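PDB 6CN7: aerobactin synthase IucC from Klebsiella pneumoniae, which probably catalyses the ATP-dependent attachment of a second N-acetyl-N-hydroxylysine to a citryl intermediate, the step that completes the siderophore aerobactin. Local coordinates for residues G271-T279 against M348-R359; V74-Q82 against V94-Y102. The protein carries 5 engineered substitutions. All coordinates share one frame; numbering follows the deposited sequence.

Contact 1. Residues G271-T279 against M348-R359; sequences GLDIKLPLT and MLGVIWRENPCR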
ATOM      1  N   GLY A 271     -25.829 -11.445 -13.959  1.00 76.82           N
ATOM      2  CA  GLY A 271     -25.772 -11.070 -15.355  1.00 71.68           C
ATOM      3  C   GLY A 271     -24.971  -9.820 -15.667  1.00 67.04           C
ATOM      4  O   GLY A 271     -24.807  -9.492 -16.853  1.00 58.86           O
ATOM      5  N   LEU A 272     -24.476  -9.106 -14.657  1.00 66.96           N
ATOM      6  CA  LEU A 272     -23.637  -7.931 -14.862  1.00 61.90           C
ATOM      7  C   LEU A 272     -22.300  -8.146 -14.169  1.00 57.86           C
ATOM      8  O   LEU A 272     -22.258  -8.413 -12.963  1.00 57.23           O
ATOM      9  CB  LEU A 272     -24.308  -6.664 -14.324  1.00 61.64           C
ATOM     10  CG  LEU A 272     -25.527  -6.123 -15.078  1.00 64.54           C
ATOM     11  CD1 LEU A 272     -26.104  -4.917 -14.347  1.00 65.97           C
ATOM     12  CD2 LEU A 272     -25.170  -5.755 -16.510  1.00 61.81           C
ATOM     13  N   ASP A 273     -21.218  -8.031 -14.929  1.00 52.25           N
ATOM     14  CA  ASP A 273     -19.891  -7.908 -14.347  1.00 51.85           C
ATOM     15  C   ASP A 273     -19.579  -6.435 -14.113  1.00 52.34           C
ATOM     16  O   ASP A 273     -20.219  -5.542 -14.672  1.00 55.94           O
ATOM     17  CB  ASP A 273     -18.830  -8.530 -15.252  1.00 48.85           C
ATOM     18  CG  ASP A 273     -19.003 -10.028 -15.416  1.00 53.07           C
ATOM     19  OD1 ASP A 273     -19.613 -10.656 -14.527  1.00 58.49           O
ATOM     20  OD2 ASP A 273     -18.524 -10.579 -16.431  1.00 58.06           O
ATOM     21  N   ILE A 274     -18.582  -6.185 -13.273  1.00 52.71           N
ATOM     22  CA  ILE A 274     -18.164  -4.831 -12.942  1.00 52.25           C
ATOM     23  C   ILE A 274     -16.692  -4.684 -13.288  1.00 51.14           C
ATOM     24  O   ILE A 274     -15.900  -5.610 -13.086  1.00 51.46           O
ATOM     25  CB  ILE A 274     -18.415  -4.495 -11.458  1.00 54.73           C
ATOM     26  CG1 ILE A 274     -18.234  -2.994 -11.226  1.00 56.88           C
ATOM     27  CG2 ILE A 274     -17.483  -5.303 -10.551  1.00 54.85           C
ATOM     28  CD1 ILE A 274     -18.713  -2.514  -9.871  1.00 54.97           C
ATOM     29  N   LYS A 275     -16.332  -3.519 -13.819  1.00 52.15           N
ATOM     30  CA  LYS A 275     -14.952  -3.199 -14.164  1.00 50.93           C
ATOM     31  C   LYS A 275     -14.565  -1.922 -13.437  1.00 50.64           C
ATOM     32  O   LYS A 275     -15.239  -0.896 -13.578  1.00 51.51           O
ATOM     33  CB  LYS A 275     -14.781  -3.039 -15.675  1.00 48.24           C
ATOM     34  CG  LYS A 275     -13.359  -2.718 -16.097  1.00 54.09           C
ATOM     35  CD  LYS A 275     -13.229  -2.612 -17.606  1.00 60.51           C
ATOM     36  CE  LYS A 275     -11.796  -2.308 -18.009  1.00 65.20           C
ATOM     37  NZ  LYS A 275     -11.631  -2.235 -19.485  1.00 69.63           N
ATOM     38  N   LEU A 276     -13.482  -1.987 -12.667  1.00 44.43           N
ATOM     39  CA  LEU A 276     -13.091  -0.891 -11.799  1.00 41.88           C
ATOM     40  C   LEU A 276     -11.665  -0.451 -12.109  1.00 42.23           C
ATOM     41  O   LEU A 276     -10.871  -1.242 -12.627  1.00 45.58           O
ATOM     42  CB  LEU A 276     -13.193  -1.307 -10.325  1.00 42.95           C
ATOM     43  CG  LEU A 276     -14.615  -1.659  -9.876  1.00 48.61           C
ATOM     44  CD1 LEU A 276     -14.620  -2.427  -8.561  1.00 50.27           C
ATOM     45  CD2 LEU A 276     -15.458  -0.399  -9.757  1.00 51.91           C
ATOM     46  N   PRO A 277     -11.308   0.800 -11.816  1.00 43.18           N
ATOM     47  CA  PRO A 277      -9.934   1.245 -12.086  1.00 45.22           C
ATOM     48  C   PRO A 277      -8.924   0.608 -11.141  1.00 48.18           C
ATOM     49  O   PRO A 277      -9.170   0.457  -9.942  1.00 46.87           O
ATOM     50  CB  PRO A 277     -10.002   2.764 -11.878  1.00 47.65           C
ATOM     51  CG  PRO A 277     -11.450   3.110 -11.909  1.00 48.29           C
ATOM     52  CD  PRO A 277     -12.171   1.916 -11.394  1.00 47.06           C
ATOM     53  N   LEU A 278      -7.776   0.235 -11.705  1.00 47.41           N
ATOM     54  CA  LEU A 278      -6.610  -0.197 -10.936  1.00 41.85           C
ATOM     55  C   LEU A 278      -5.421   0.596 -11.468  1.00 43.93           C
ATOM     56  O   LEU A 278      -4.909   0.304 -12.553  1.00 45.01           O
ATOM     57  CB  LEU A 278      -6.379  -1.702 -11.056  1.00 40.26           C
ATOM     58  CG  LEU A 278      -7.371  -2.633 -10.347  1.00 46.86           C
ATOM     59  CD1 LEU A 278      -7.061  -4.089 -10.672  1.00 46.47           C
ATOM     60  CD2 LEU A 278      -7.349  -2.414  -8.843  1.00 47.73           C
ATOM     61  N   THR A 279      -4.989   1.601 -10.711  1.00 46.54           N
ATOM     62  CA  THR A 279      -3.913   2.494 -11.139  1.00 51.01           C
ATOM     63  C   THR A 279      -2.586   1.856 -10.754  1.00 53.73           C
ATOM     64  O   THR A 279      -2.120   1.999  -9.623  1.00 52.85           O
ATOM     65  CB  THR A 279      -4.076   3.869 -10.503  1.00 49.93           C
ATOM     66  OG1 THR A 279      -5.390   4.365 -10.773  1.00 49.47           O
ATOM     67  CG2 THR A 279      -3.048   4.845 -11.061  1.00 51.80           C
ATOM     68  N   MET A 348      -8.822   7.386 -12.288  1.00 66.32           N
ATOM     69  CA  MET A 348      -8.722   6.680 -11.018  1.00 63.00           C
ATOM     70  C   MET A 348     -10.066   6.451 -10.337  1.00 60.92           C
ATOM     71  O   MET A 348     -10.169   5.542  -9.506  1.00 62.28           O
ATOM     72  CB  MET A 348      -7.800   7.450 -10.069  1.00 59.18           C
ATOM     73  CG  MET A 348      -6.387   7.619 -10.600  1.00 57.16           C
ATOM     74  SD  MET A 348      -5.320   8.560  -9.497  1.00 63.61           S
ATOM     75  CE  MET A 348      -5.108   7.392  -8.156  1.00 64.36           C
ATOM     76  N   LEU A 349     -11.090   7.238 -10.661  1.00 59.47           N
ATOM     77  CA  LEU A 349     -12.400   7.115 -10.030  1.00 59.30           C
ATOM     78  C   LEU A 349     -13.451   6.925 -11.113  1.00 66.60           C
ATOM     79  O   LEU A 349     -13.655   7.813 -11.946  1.00 72.93           O
ATOM     80  CB  LEU A 349     -12.719   8.346  -9.179  1.00 59.57           C
ATOM     81  CG  LEU A 349     -11.886   8.504  -7.906  1.00 58.41           C
ATOM     82  CD1 LEU A 349     -12.088   9.881  -7.302  1.00 61.10           C
ATOM     83  CD2 LEU A 349     -12.251   7.430  -6.899  1.00 58.72           C
ATOM     84  N   GLY A 350     -14.113   5.775 -11.095  1.00 65.06           N
ATOM     85  CA  GLY A 350     -15.122   5.473 -12.087  1.00 63.26           C
ATOM     86  C   GLY A 350     -15.561   4.030 -11.971  1.00 64.62           C
ATOM     87  O   GLY A 350     -15.027   3.252 -11.176  1.00 69.72           O
ATOM     88  N   VAL A 351     -16.553   3.686 -12.788  1.00 64.65           N
ATOM     89  CA  VAL A 351     -17.106   2.336 -12.804  1.00 60.74           C
ATOM     90  C   VAL A 351     -17.653   2.051 -14.194  1.00 61.82           C
ATOM     91  O   VAL A 351     -18.187   2.942 -14.860  1.00 67.10           O
ATOM     92  CB  VAL A 351     -18.204   2.158 -11.732  1.00 58.79           C
ATOM     93  CG1 VAL A 351     -19.361   3.120 -11.980  1.00 60.41           C
ATOM     94  CG2 VAL A 351     -18.695   0.713 -11.698  1.00 53.77           C
ATOM     95  N   ILE A 352     -17.518   0.799 -14.624  1.00 58.99           N
ATOM     96  CA  ILE A 352     -18.087   0.319 -15.876  1.00 59.03           C
ATOM     97  C   ILE A 352     -18.830  -0.975 -15.584  1.00 59.03           C
ATOM     98  O   ILE A 352     -18.293  -1.869 -14.920  1.00 56.15           O
ATOM     99  CB  ILE A 352     -17.005   0.089 -16.949  1.00 56.51           C
ATOM    100  CG1 ILE A 352     -16.319   1.410 -17.302  1.00 54.15           C
ATOM    101  CG2 ILE A 352     -17.613  -0.552 -18.200  1.00 55.41           C
ATOM    102  CD1 ILE A 352     -15.087   1.245 -18.172  1.00 51.85           C
ATOM    103  N   TRP A 353     -20.063  -1.072 -16.073  1.00 60.53           N
ATOM    104  CA  TRP A 353     -20.868  -2.277 -15.931  1.00 59.02           C
ATOM    105  C   TRP A 353     -20.899  -3.015 -17.262  1.00 61.27           C
ATOM    106  O   TRP A 353     -21.196  -2.417 -18.303  1.00 62.35           O
ATOM    107  CB  TRP A 353     -22.286  -1.935 -15.472  1.00 55.40           C
ATOM    108  CG  TRP A 353     -22.327  -1.341 -14.097  1.00 60.85           C
ATOM    109  CD1 TRP A 353     -22.266  -0.016 -13.774  1.00 65.78           C
ATOM    110  CD2 TRP A 353     -22.433  -2.053 -12.856  1.00 62.28           C
ATOM    111  NE1 TRP A 353     -22.329   0.141 -12.409  1.00 65.84           N
ATOM    112  CE2 TRP A 353     -22.432  -1.093 -11.823  1.00 63.48           C
ATOM    113  CE3 TRP A 353     -22.528  -3.406 -12.520  1.00 62.10           C
ATOM    114  CZ2 TRP A 353     -22.523  -1.443 -10.479  1.00 61.72           C
ATOM    115  CZ3 TRP A 353     -22.619  -3.752 -11.182  1.00 61.54           C
ATOM    116  CH2 TRP A 353     -22.615  -2.776 -10.179  1.00 62.34           C
ATOM    117  N   ARG A 354     -20.582  -4.306 -17.225  1.00 60.58           N
ATOM    118  CA  ARG A 354     -20.476  -5.124 -18.423  1.00 59.60           C
ATOM    119  C   ARG A 354     -21.493  -6.252 -18.390  1.00 58.75           C
ATOM    120  O   ARG A 354     -21.896  -6.726 -17.323  1.00 59.65           O
ATOM    121  CB  ARG A 354     -19.078  -5.723 -18.572  1.00 65.17           C
ATOM    122  CG  ARG A 354     -18.064  -4.800 -19.208  1.00 73.44           C
ATOM    123  CD  ARG A 354     -16.813  -5.577 -19.546  1.00 77.88           C
ATOM    124  NE  ARG A 354     -15.764  -4.737 -20.110  1.00 84.51           N
ATOM    125  CZ  ARG A 354     -14.534  -5.166 -20.369  1.00 91.21           C
ATOM    126  NH1 ARG A 354     -13.636  -4.337 -20.883  1.00 97.48           N
ATOM    127  NH2 ARG A 354     -14.199  -6.424 -20.109  1.00 88.54           N
ATOM    128  N   GLU A 355     -21.891  -6.683 -19.581  1.00 59.73           N
ATOM    129  CA  GLU A 355     -22.853  -7.763 -19.737  1.00 64.45           C
ATOM    130  C   GLU A 355     -22.161  -9.104 -19.521  1.00 63.65           C
ATOM    131  O   GLU A 355     -21.174  -9.417 -20.194  1.00 61.47           O
ATOM    132  CB  GLU A 355     -23.479  -7.686 -21.127  1.00 67.13           C
ATOM    133  CG  GLU A 355     -24.855  -8.295 -21.236  1.00 71.62           C
ATOM    134  CD  GLU A 355     -25.504  -8.000 -22.572  1.00 79.10           C
ATOM    135  OE1 GLU A 355     -24.919  -7.227 -23.357  1.00 80.48           O
ATOM    136  OE2 GLU A 355     -26.598  -8.542 -22.837  1.00 83.30           O
ATOM    137  N   ASN A 356     -22.671  -9.885 -18.575  1.00 67.13           N
ATOM    138  CA  ASN A 356     -22.153 -11.220 -18.300  1.00 73.27           C
ATOM    139  C   ASN A 356     -22.665 -12.200 -19.356  1.00 71.99           C
ATOM    140  O   ASN A 356     -23.811 -12.092 -19.794  1.00 76.42           O
ATOM    141  CB  ASN A 356     -22.589 -11.670 -16.902  1.00 80.55           C
ATOM    142  CG  ASN A 356     -22.035 -13.030 -16.505  1.00 89.36           C
ATOM    143  OD1 ASN A 356     -22.000 -13.964 -17.304  1.00 93.05           O
ATOM    144  ND2 ASN A 356     -21.623 -13.150 -15.249  1.00 92.40           N
ATOM    145  N   PRO A 357     -21.837 -13.155 -19.797  1.00 69.88           N
ATOM    146  CA  PRO A 357     -22.324 -14.140 -20.778  1.00 67.30           C
ATOM    147  C   PRO A 357     -23.649 -14.792 -20.414  1.00 68.99           C
ATOM    148  O   PRO A 357     -24.463 -15.052 -21.309  1.00 67.49           O
ATOM    149  CB  PRO A 357     -21.182 -15.163 -20.816  1.00 65.72           C
ATOM    150  CG  PRO A 357     -19.968 -14.353 -20.557  1.00 65.21           C
ATOM    151  CD  PRO A 357     -20.381 -13.268 -19.592  1.00 68.33           C
ATOM    152  N   CYS A 358     -23.897 -15.060 -19.129  1.00 71.32           N
ATOM    153  CA  CYS A 358     -25.085 -15.814 -18.742  1.00 77.64           C
ATOM    154  C   CYS A 358     -26.372 -15.177 -19.249  1.00 77.97           C
ATOM    155  O   CYS A 358     -27.393 -15.867 -19.351  1.00 74.35           O
ATOM    156  CB  CYS A 358     -25.150 -15.958 -17.221  1.00 86.35           C
ATOM    157  SG  CYS A 358     -25.854 -14.530 -16.373  1.00 95.58           S
ATOM    158  N   ARG A 359     -26.351 -13.881 -19.562  1.00 79.89           N
ATOM    159  CA  ARG A 359     -27.528 -13.241 -20.141  1.00 84.38           C
ATOM    160  C   ARG A 359     -27.915 -13.889 -21.466  1.00 80.90           C
ATOM    161  O   ARG A 359     -29.103 -14.082 -21.747  1.00 86.24           O
ATOM    162  CB  ARG A 359     -27.267 -11.746 -20.331  1.00 89.01           C
ATOM    163  CG  ARG A 359     -27.884 -10.867 -19.243  1.00 93.21           C
ATOM    164  CD  ARG A 359     -27.069  -9.607 -18.985  1.00 92.68           C
ATOM    165  NE  ARG A 359     -27.732  -8.399 -19.475  1.00 93.60           N
ATOM    166  CZ  ARG A 359     -28.505  -7.611 -18.735  1.00 93.40           C
ATOM    167  NH1 ARG A 359     -28.731  -7.890 -17.457  1.00 93.03           N
ATOM    168  NH2 ARG A 359     -29.060  -6.532 -19.275  1.00 91.70           N
TER
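Strands 272-275 and 350-355 are antiparallel neighbours in the large antiparallel sheet of the IucA/IucC family region. Five backbone hydrogen bonds join them, from Ile352 N to Lys275 O (3.0 Å) at one end to Asn356 N and Gly271 O at the other. Ile274 and Trp353 form a non-hydrogen-bonded pair. With CG1 anti to the backbone N (chi1 -168°), Ile274 extends alongside the indole and sets CD1 over one face of its six-membered ring, a CH-pi contact 4.2 Å from the centroid. The same Ile274 CD1 lies 3.7 Å from Val351 CG2, and Leu276 CD2 reaches that methyl too. Each strand has a further partner in the sheet, 262-265 beside 272-275 and 326-330 beside 350-355, so the pair is interior to it. On the face bearing Lys275 and Arg354, the extended lysine lays CD over one side of the guanidinium. Lys275 NZ comes within 3.2 Å of Arg354 NH1, a meeting of like charges probably eased by the salt bridge from Arg354 to Asp444. Beyond the strand end, Asn356 OD1 accepts a nearly straight bond from Cys358 N (2.9 Å, 172°), making an Asx turn. Cys358 SG lies 3.6 Å from Gly271 CA. At the other end, the ring of Pro277 packs with CD 3.2 Å from Gly350 O.

Contact 2. Residues V74-Q82 against V94-Y102; sequences VLAQTLLMQ and VAEHMQDLY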
ATOM      1  N   VAL A  74      18.865 -24.750 -12.571  1.00 63.51           N
ATOM      2  CA  VAL A  74      18.012 -24.108 -13.564  1.00 59.47           C
ATOM      3  C   VAL A  74      17.012 -23.222 -12.829  1.00 58.56           C
ATOM      4  O   VAL A  74      16.052 -23.713 -12.231  1.00 59.79           O
ATOM      5  CB  VAL A  74      17.304 -25.146 -14.443  1.00 55.99           C
ATOM      6  CG1 VAL A  74      16.421 -24.464 -15.481  1.00 54.65           C
ATOM      7  CG2 VAL A  74      18.332 -26.040 -15.121  1.00 54.17           C
ATOM      8  N   LEU A  75      17.237 -21.909 -12.876  1.00 56.19           N
ATOM      9  CA  LEU A  75      16.381 -20.945 -12.201  1.00 55.36           C
ATOM     10  C   LEU A  75      16.097 -19.777 -13.132  1.00 53.30           C
ATOM     11  O   LEU A  75      16.985 -19.319 -13.859  1.00 51.20           O
ATOM     12  CB  LEU A  75      17.033 -20.436 -10.910  1.00 59.28           C
ATOM     13  CG  LEU A  75      17.363 -21.511  -9.873  1.00 62.19           C
ATOM     14  CD1 LEU A  75      18.210 -20.928  -8.750  1.00 62.14           C
ATOM     15  CD2 LEU A  75      16.090 -22.139  -9.322  1.00 56.67           C
ATOM     16  N   ALA A  76      14.850 -19.299 -13.108  1.00 50.01           N
ATOM     17  CA  ALA A  76      14.489 -18.134 -13.908  1.00 51.00           C
ATOM     18  C   ALA A  76      15.293 -16.913 -13.486  1.00 51.25           C
ATOM     19  O   ALA A  76      15.712 -16.111 -14.330  1.00 50.83           O
ATOM     20  CB  ALA A  76      12.992 -17.856 -13.787  1.00 53.45           C
ATOM     21  N   GLN A  77      15.517 -16.755 -12.180  1.00 54.44           N
ATOM     22  CA  GLN A  77      16.320 -15.639 -11.694  1.00 56.50           C
ATOM     23  C   GLN A  77      17.694 -15.625 -12.353  1.00 54.47           C
ATOM     24  O   GLN A  77      18.188 -14.564 -12.754  1.00 51.29           O
ATOM     25  CB  GLN A  77      16.446 -15.724 -10.174  1.00 61.02           C
ATOM     26  CG  GLN A  77      17.231 -14.591  -9.550  1.00 68.19           C
ATOM     27  CD  GLN A  77      18.530 -15.049  -8.929  1.00 69.94           C
ATOM     28  OE1 GLN A  77      19.248 -15.868  -9.497  1.00 69.60           O
ATOM     29  NE2 GLN A  77      18.841 -14.522  -7.748  1.00 76.25           N
ATOM     30  N   THR A  78      18.322 -16.795 -12.484  1.00 54.92           N
ATOM     31  CA  THR A  78      19.635 -16.869 -13.117  1.00 52.44           C
ATOM     32  C   THR A  78      19.569 -16.392 -14.563  1.00 54.99           C
ATOM     33  O   THR A  78      20.419 -15.611 -15.011  1.00 56.08           O
ATOM     34  CB  THR A  78      20.166 -18.302 -13.049  1.00 52.57           C
ATOM     35  OG1 THR A  78      20.106 -18.773 -11.698  1.00 54.01           O
ATOM     36  CG2 THR A  78      21.607 -18.367 -13.535  1.00 51.75           C
ATOM     37  N   LEU A  79      18.563 -16.850 -15.310  1.00 52.40           N
ATOM     38  CA  LEU A  79      18.437 -16.448 -16.707  1.00 52.19           C
ATOM     39  C   LEU A  79      18.217 -14.945 -16.828  1.00 51.38           C
ATOM     40  O   LEU A  79      18.808 -14.291 -17.694  1.00 54.75           O
ATOM     41  CB  LEU A  79      17.292 -17.209 -17.373  1.00 50.50           C
ATOM     42  CG  LEU A  79      16.947 -16.773 -18.801  1.00 47.88           C
ATOM     43  CD1 LEU A  79      18.143 -16.946 -19.731  1.00 47.12           C
ATOM     44  CD2 LEU A  79      15.753 -17.548 -19.314  1.00 48.10           C
ATOM     45  N   LEU A  80      17.363 -14.381 -15.970  1.00 45.90           N
ATOM     46  CA  LEU A  80      17.119 -12.944 -16.012  1.00 48.02           C
ATOM     47  C   LEU A  80      18.415 -12.163 -15.831  1.00 49.27           C
ATOM     48  O   LEU A  80      18.653 -11.172 -16.530  1.00 50.46           O
ATOM     49  CB  LEU A  80      16.099 -12.557 -14.940  1.00 47.98           C
ATOM     50  CG  LEU A  80      15.715 -11.077 -14.849  1.00 54.53           C
ATOM     51  CD1 LEU A  80      15.178 -10.557 -16.175  1.00 55.46           C
ATOM     52  CD2 LEU A  80      14.689 -10.865 -13.743  1.00 56.69           C
ATOM     53  N   MET A  81      19.271 -12.597 -14.901  1.00 51.88           N
ATOM     54  CA  MET A  81      20.559 -11.934 -14.722  1.00 55.68           C
ATOM     55  C   MET A  81      21.440 -12.087 -15.956  1.00 53.56           C
ATOM     56  O   MET A  81      22.200 -11.172 -16.292  1.00 53.84           O
ATOM     57  CB  MET A  81      21.271 -12.489 -13.486  1.00 59.15           C
ATOM     58  CG  MET A  81      20.539 -12.230 -12.175  1.00 64.78           C
ATOM     59  SD  MET A  81      20.203 -10.482 -11.879  1.00 73.46           S
ATOM     60  CE  MET A  81      21.860  -9.816 -11.755  1.00 74.23           C
ATOM     61  N   GLN A  82      21.349 -13.223 -16.648  1.00 52.68           N
ATOM     62  CA  GLN A  82      22.106 -13.405 -17.880  1.00 51.00           C
ATOM     63  C   GLN A  82      21.592 -12.523 -19.009  1.00 52.06           C
ATOM     64  O   GLN A  82      22.324 -12.284 -19.974  1.00 55.23           O
ATOM     65  CB  GLN A  82      22.061 -14.871 -18.314  1.00 53.64           C
ATOM     66  CG  GLN A  82      22.705 -15.833 -17.326  1.00 53.55           C
ATOM     67  CD  GLN A  82      22.414 -17.283 -17.657  1.00 54.59           C
ATOM     68  OE1 GLN A  82      21.617 -17.581 -18.546  1.00 53.78           O
ATOM     69  NE2 GLN A  82      23.061 -18.194 -16.943  1.00 57.40           N
ATOM     70  N   VAL A  94      16.167  -4.348 -13.580  1.00 65.60           N
ATOM     71  CA  VAL A  94      16.260  -5.755 -13.209  1.00 64.41           C
ATOM     72  C   VAL A  94      15.469  -6.023 -11.936  1.00 64.54           C
ATOM     73  O   VAL A  94      14.759  -7.028 -11.833  1.00 69.22           O
ATOM     74  CB  VAL A  94      17.737  -6.166 -13.060  1.00 65.48           C
ATOM     75  CG1 VAL A  94      17.852  -7.598 -12.549  1.00 66.56           C
ATOM     76  CG2 VAL A  94      18.459  -6.022 -14.387  1.00 67.48           C
ATOM     77  N   ALA A  95      15.579  -5.133 -10.946  1.00 67.08           N
ATOM     78  CA  ALA A  95      14.841  -5.323  -9.702  1.00 68.13           C
ATOM     79  C   ALA A  95      13.338  -5.303  -9.951  1.00 66.81           C
ATOM     80  O   ALA A  95      12.584  -6.031  -9.298  1.00 70.09           O
ATOM     81  CB  ALA A  95      15.234  -4.249  -8.688  1.00 68.22           C
ATOM     82  N   GLU A  96      12.887  -4.475 -10.896  1.00 65.30           N
ATOM     83  CA  GLU A  96      11.475  -4.475 -11.267  1.00 68.75           C
ATOM     84  C   GLU A  96      11.062  -5.828 -11.831  1.00 66.21           C
ATOM     85  O   GLU A  96      10.015  -6.375 -11.465  1.00 66.89           O
ATOM     86  CB  GLU A  96      11.201  -3.367 -12.285  1.00 74.06           C
ATOM     87  CG  GLU A  96      11.322  -1.960 -11.728  1.00 84.85           C
ATOM     88  CD  GLU A  96      11.048  -0.898 -12.775  1.00 92.69           C
ATOM     89  OE1 GLU A  96      10.677  -1.263 -13.911  1.00 94.56           O
ATOM     90  OE2 GLU A  96      11.206   0.301 -12.461  1.00 95.65           O
ATOM     91  N   HIS A  97      11.874  -6.383 -12.733  1.00 63.15           N
ATOM     92  CA  HIS A  97      11.533  -7.656 -13.356  1.00 62.08           C
ATOM     93  C   HIS A  97      11.693  -8.816 -12.386  1.00 56.37           C
ATOM     94  O   HIS A  97      11.023  -9.843 -12.538  1.00 57.76           O
ATOM     95  CB  HIS A  97      12.392  -7.874 -14.600  1.00 65.90           C
ATOM     96  CG  HIS A  97      12.024  -6.983 -15.747  1.00 66.94           C
ATOM     97  ND1 HIS A  97      12.930  -6.590 -16.707  1.00 67.81           N
ATOM     98  CD2 HIS A  97      10.845  -6.411 -16.086  1.00 67.55           C
ATOM     99  CE1 HIS A  97      12.325  -5.814 -17.589  1.00 67.55           C
ATOM    100  NE2 HIS A  97      11.060  -5.688 -17.234  1.00 67.49           N
ATOM    101  N   MET A  98      12.568  -8.677 -11.389  1.00 54.11           N
ATOM    102  CA  MET A  98      12.661  -9.687 -10.341  1.00 55.45           C
ATOM    103  C   MET A  98      11.332  -9.836  -9.618  1.00 52.28           C
ATOM    104  O   MET A  98      10.828 -10.950  -9.438  1.00 55.16           O
ATOM    105  CB  MET A  98      13.766  -9.316  -9.352  1.00 58.19           C
ATOM    106  CG  MET A  98      15.160  -9.592  -9.853  1.00 64.24           C
ATOM    107  SD  MET A  98      15.478 -11.345 -10.106  1.00 70.92           S
ATOM    108  CE  MET A  98      17.113 -11.226 -10.827  1.00 69.63           C
ATOM    109  N   GLN A  99      10.751  -8.715  -9.186  1.00 52.05           N
ATOM    110  CA  GLN A  99       9.464  -8.770  -8.503  1.00 55.42           C
ATOM    111  C   GLN A  99       8.389  -9.348  -9.411  1.00 51.23           C
ATOM    112  O   GLN A  99       7.600 -10.199  -8.986  1.00 51.56           O
ATOM    113  CB  GLN A  99       9.080  -7.376  -8.009  1.00 60.77           C
ATOM    114  CG  GLN A  99       9.942  -6.892  -6.854  1.00 65.72           C
ATOM    115  CD  GLN A  99       9.604  -5.482  -6.416  1.00 71.55           C
ATOM    116  OE1 GLN A  99       8.924  -4.742  -7.129  1.00 74.05           O
ATOM    117  NE2 GLN A  99      10.076  -5.102  -5.234  1.00 72.55           N
ATOM    118  N   ASP A 100       8.345  -8.903 -10.671  1.00 49.66           N
ATOM    119  CA  ASP A 100       7.435  -9.516 -11.632  1.00 51.29           C
ATOM    120  C   ASP A 100       7.757 -10.993 -11.820  1.00 49.37           C
ATOM    121  O   ASP A 100       6.851 -11.822 -11.959  1.00 47.11           O
ATOM    122  CB  ASP A 100       7.504  -8.785 -12.971  1.00 55.85           C
ATOM    123  CG  ASP A 100       7.004  -7.356 -12.885  1.00 65.37           C
ATOM    124  OD1 ASP A 100       6.236  -7.047 -11.949  1.00 70.32           O
ATOM    125  OD2 ASP A 100       7.376  -6.542 -13.757  1.00 70.86           O
ATOM    126  N   LEU A 101       9.046 -11.341 -11.827  1.00 48.14           N
ATOM    127  CA  LEU A 101       9.441 -12.738 -11.976  1.00 43.26           C
ATOM    128  C   LEU A 101       8.960 -13.569 -10.795  1.00 45.63           C
ATOM    129  O   LEU A 101       8.384 -14.648 -10.975  1.00 49.36           O
ATOM    130  CB  LEU A 101      10.961 -12.840 -12.127  1.00 45.96           C
ATOM    131  CG  LEU A 101      11.573 -14.238 -12.283  1.00 48.86           C
ATOM    132  CD1 LEU A 101      12.884 -14.132 -13.043  1.00 50.65           C
ATOM    133  CD2 LEU A 101      11.821 -14.934 -10.944  1.00 47.76           C
ATOM    134  N   TYR A 102       9.199 -13.089  -9.574  1.00 45.08           N
ATOM    135  CA  TYR A 102       8.822 -13.865  -8.400  1.00 45.50           C
ATOM    136  C   TYR A 102       7.316 -13.845  -8.183  1.00 44.19           C
ATOM    137  O   TYR A 102       6.754 -14.817  -7.663  1.00 44.36           O
ATOM    138  CB  TYR A 102       9.561 -13.350  -7.165  1.00 44.47           C
ATOM    139  CG  TYR A 102      11.013 -13.777  -7.129  1.00 43.67           C
ATOM    140  CD1 TYR A 102      11.354 -15.104  -6.909  1.00 44.90           C
ATOM    141  CD2 TYR A 102      12.041 -12.861  -7.321  1.00 46.81           C
ATOM    142  CE1 TYR A 102      12.675 -15.510  -6.879  1.00 43.89           C
ATOM    143  CE2 TYR A 102      13.369 -13.259  -7.290  1.00 44.07           C
ATOM    144  CZ  TYR A 102      13.677 -14.586  -7.069  1.00 44.75           C
ATOM    145  OH  TYR A 102      14.992 -14.994  -7.037  1.00 51.90           O
TER
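Helix segments 76-82 and 94-102 run antiparallel at 155°, with their axes 10.7 Å apart at closest approach, and meet mainly through side chains without a hydrogen bond between them. Leu80 is a knob, seated among Val94, His97, Met98 and Leu101. Its CG stands anti to the backbone N (chi1 -180°), which carries CD2 across to the opposite helix, 3.8 Å from Met98 SD and 3.9 Å from His97 CB. The Leu80 and Leu101 side chains reach past one another from their two helices, and Leu101 CD1 continues to Ala76, where it lies 3.8 Å from CB. Met98 bends at chi2 (-65°), so that its thioether crosses the interface and CE reaches Gln77 CG at 3.6 Å. Met81, bent in turn, lies roughly perpendicular to Met98 and sets SD 3.8 Å from Val94 CG1. At the far end Tyr102 OH lies 3.4 Å from the aliphatic Gln77 CG; this hydroxyl also has a weak hydrogen bond with Glu241 of the second subunit. Ala76 rests as well on Leu15 of helix 4-25. Successive helices 76-87 and 91-114, joined by a short connection, thus form an antiparallel helical hairpin with knobs-into-holes packing at Leu80.

From the N terminus the chain passes through helix 4-25 and a small four-stranded antiparallel sheet before contact 2 closes a short loop of 11 residues between segments 74-82 and 94-102. Contact 1 comes later and spans 68 residues, largely helical where regular, including helices 291-310 and 312-317 and strand 326-330. The two loops follow in series, neither enclosing nor crossing the other. Contact 2 ties helix 91-114 to helix 76-87, whose segment 74-82 also lies on helix 4-25, while contact 1 brings together strands remote in sequence within the large sheet. Their centres lie 34 Å apart and their nearest atoms about 13 Å, without direct touch.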